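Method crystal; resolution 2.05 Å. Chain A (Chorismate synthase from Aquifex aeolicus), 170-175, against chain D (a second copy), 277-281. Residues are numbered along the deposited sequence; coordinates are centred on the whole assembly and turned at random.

Chain A (170-175) IGQKEV
Chain D 277-281: AARRF

Residues 277-281 of chain D pack against a tight hairpin in chain A, where a type II' turn runs from Ile A170 to Lys A173. Two backbone hydrogen bonds close the turn, Ile A170 N to Lys A173 O at 3.0 Å and a weak one from Lys A173 N to Ile A170 O at 3.2 Å. Gly A171 (phi/psi 66/-142) and Gln A172 (-82/-11) occupy its corners; the positive phi of the former favours glycine.

The chain D segment begins with a bend: Ala D277 has phi/psi -65/-33; the torsions of Ala D278 (-67/-16) and Arg D279 (-101/-5) then bring Arg D280 N to 3.2 Å from Ala D277 O, to which it donates a hydrogen bond. Ala D277 itself stays out of reach of the hairpin. The carbonyls Ala D278 O and Gly A171 O lie 4.0 Å apart, and one water bridges them, donating to Ala D278 O at 2.9 Å and to Gly A171 O at 2.8 Å.

Arg D279 is the centre of the contact, with Arg D279 CA 4.6 Å from Gly A171 CA. Its CA-H points at Gly A171 O (Arg D279 CA to Gly A171 O 3.5 Å, 147° at the hydrogen). Gln A172, with chi1 and chi2 both m, brings NE2 to 2.6 Å from Arg D279 O, but the angle is too poor for a hydrogen bond. The CA-to-CB bond of Arg D279 runs sideways to the hairpin (chi1 m, chi2 t, chi3 m, chi4 -77°). The CA-to-CB bond of Glu A174 points toward chain D (chi1 m, chi2 t), yet Glu A174 OE1 remains 4.6 Å from Arg D279 NH1 and well out of the guanidinium plane. A second water links these charges, accepting from Arg D279 NH1 at 3.0 Å and donating to Glu A174 OE1 at 2.8 Å.

The CA-to-CB bond of Arg D280 (-98/172; m, t, t) points away, and Phe D281 (-79/155; chi1 m) remains peripheral.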

# COMPACT_ATOMS: atom_id res chain seq x y z
N ILE A 170 4.44 14.69 -34.56
CA ILE A 170 5.55 13.76 -34.70
C ILE A 170 6.71 14.62 -35.16
O ILE A 170 6.65 15.21 -36.24
CB ILE A 170 5.30 12.69 -35.78
CG1 ILE A 170 4.13 11.79 -35.37
CG2 ILE A 170 6.55 11.84 -35.98
CD1 ILE A 170 3.84 10.68 -36.37
N GLY A 171 7.75 14.71 -34.35
CA GLY A 171 8.88 15.55 -34.71
C GLY A 171 8.40 16.99 -34.71
O GLY A 171 7.60 17.37 -33.86
N GLN A 172 8.88 17.78 -35.67
CA GLN A 172 8.48 19.18 -35.75
C GLN A 172 7.15 19.35 -36.47
O GLN A 172 6.56 20.43 -36.44
CB GLN A 172 9.56 20.00 -36.47
CG GLN A 172 10.78 20.33 -35.61
CD GLN A 172 10.44 21.20 -34.41
OE1 GLN A 172 9.46 21.94 -34.42
NE2 GLN A 172 11.27 21.13 -33.37
N LYS A 173 6.67 18.29 -37.11
CA LYS A 173 5.41 18.35 -37.84
C LYS A 173 4.20 18.06 -36.96
O LYS A 173 4.08 16.98 -36.39
CB LYS A 173 5.43 17.38 -39.02
CG LYS A 173 4.21 17.50 -39.92
CD LYS A 173 4.35 16.67 -41.18
CE LYS A 173 3.15 16.88 -42.09
NZ LYS A 173 2.94 18.33 -42.37
N GLU A 174 3.30 19.04 -36.86
CA GLU A 174 2.11 18.90 -36.03
C GLU A 174 0.82 18.85 -36.85
O GLU A 174 0.78 19.28 -38.01
CB GLU A 174 2.02 20.07 -35.05
CG GLU A 174 3.35 20.51 -34.47
CD GLU A 174 3.19 21.47 -33.32
OE1 GLU A 174 2.75 21.03 -32.24
OE2 GLU A 174 3.49 22.68 -33.49
N VAL A 175 -0.24 18.32 -36.24
CA VAL A 175 -1.54 18.26 -36.90
C VAL A 175 -2.15 19.63 -36.63
O VAL A 175 -2.72 19.88 -35.57
CB VAL A 175 -2.44 17.16 -36.32
CG1 VAL A 175 -3.83 17.24 -36.94
CG2 VAL A 175 -1.83 15.78 -36.59
N ALA D 277 11.17 18.52 -25.95
CA ALA D 277 11.99 17.40 -26.35
C ALA D 277 11.25 16.54 -27.37
O ALA D 277 11.85 15.96 -28.26
CB ALA D 277 12.36 16.55 -25.12
N ALA D 278 9.93 16.49 -27.23
CA ALA D 278 9.10 15.71 -28.14
C ALA D 278 9.09 16.27 -29.55
O ALA D 278 8.70 15.59 -30.50
CB ALA D 278 7.67 15.65 -27.60
N ARG D 279 9.53 17.52 -29.70
CA ARG D 279 9.55 18.15 -31.01
C ARG D 279 10.93 18.17 -31.67
O ARG D 279 11.06 18.57 -32.83
CB ARG D 279 9.00 19.58 -30.90
CG ARG D 279 7.49 19.63 -30.64
CD ARG D 279 6.96 21.06 -30.65
NE ARG D 279 7.07 21.73 -29.36
CZ ARG D 279 6.25 21.52 -28.33
NH1 ARG D 279 5.26 20.64 -28.43
NH2 ARG D 279 6.42 22.19 -27.20
N ARG D 280 11.96 17.73 -30.95
CA ARG D 280 13.32 17.74 -31.48
C ARG D 280 13.80 16.41 -32.05
O ARG D 280 13.13 15.38 -31.92
CB ARG D 280 14.31 18.17 -30.40
CG ARG D 280 14.10 19.58 -29.85
CD ARG D 280 15.25 19.93 -28.91
NE ARG D 280 15.16 21.28 -28.37
CZ ARG D 280 16.09 21.84 -27.60
NH1 ARG D 280 17.18 21.15 -27.27
NH2 ARG D 280 15.92 23.07 -27.14
N PHE D 281 14.97 16.44 -32.68
CA PHE D 281 15.58 15.24 -33.24
C PHE D 281 16.22 14.49 -32.08
O PHE D 281 16.58 15.10 -31.07
CB PHE D 281 16.67 15.61 -34.26
CG PHE D 281 16.16 16.22 -35.53
CD1 PHE D 281 15.34 15.49 -36.39
CD2 PHE D 281 16.51 17.52 -35.89
CE1 PHE D 281 14.88 16.04 -37.59
CE2 PHE D 281 16.06 18.08 -37.09
CZ PHE D 281 15.24 17.33 -37.94
O HOH W 1 6.15 16.09 -31.85
O HOH W 2 3.52 19.15 -30.31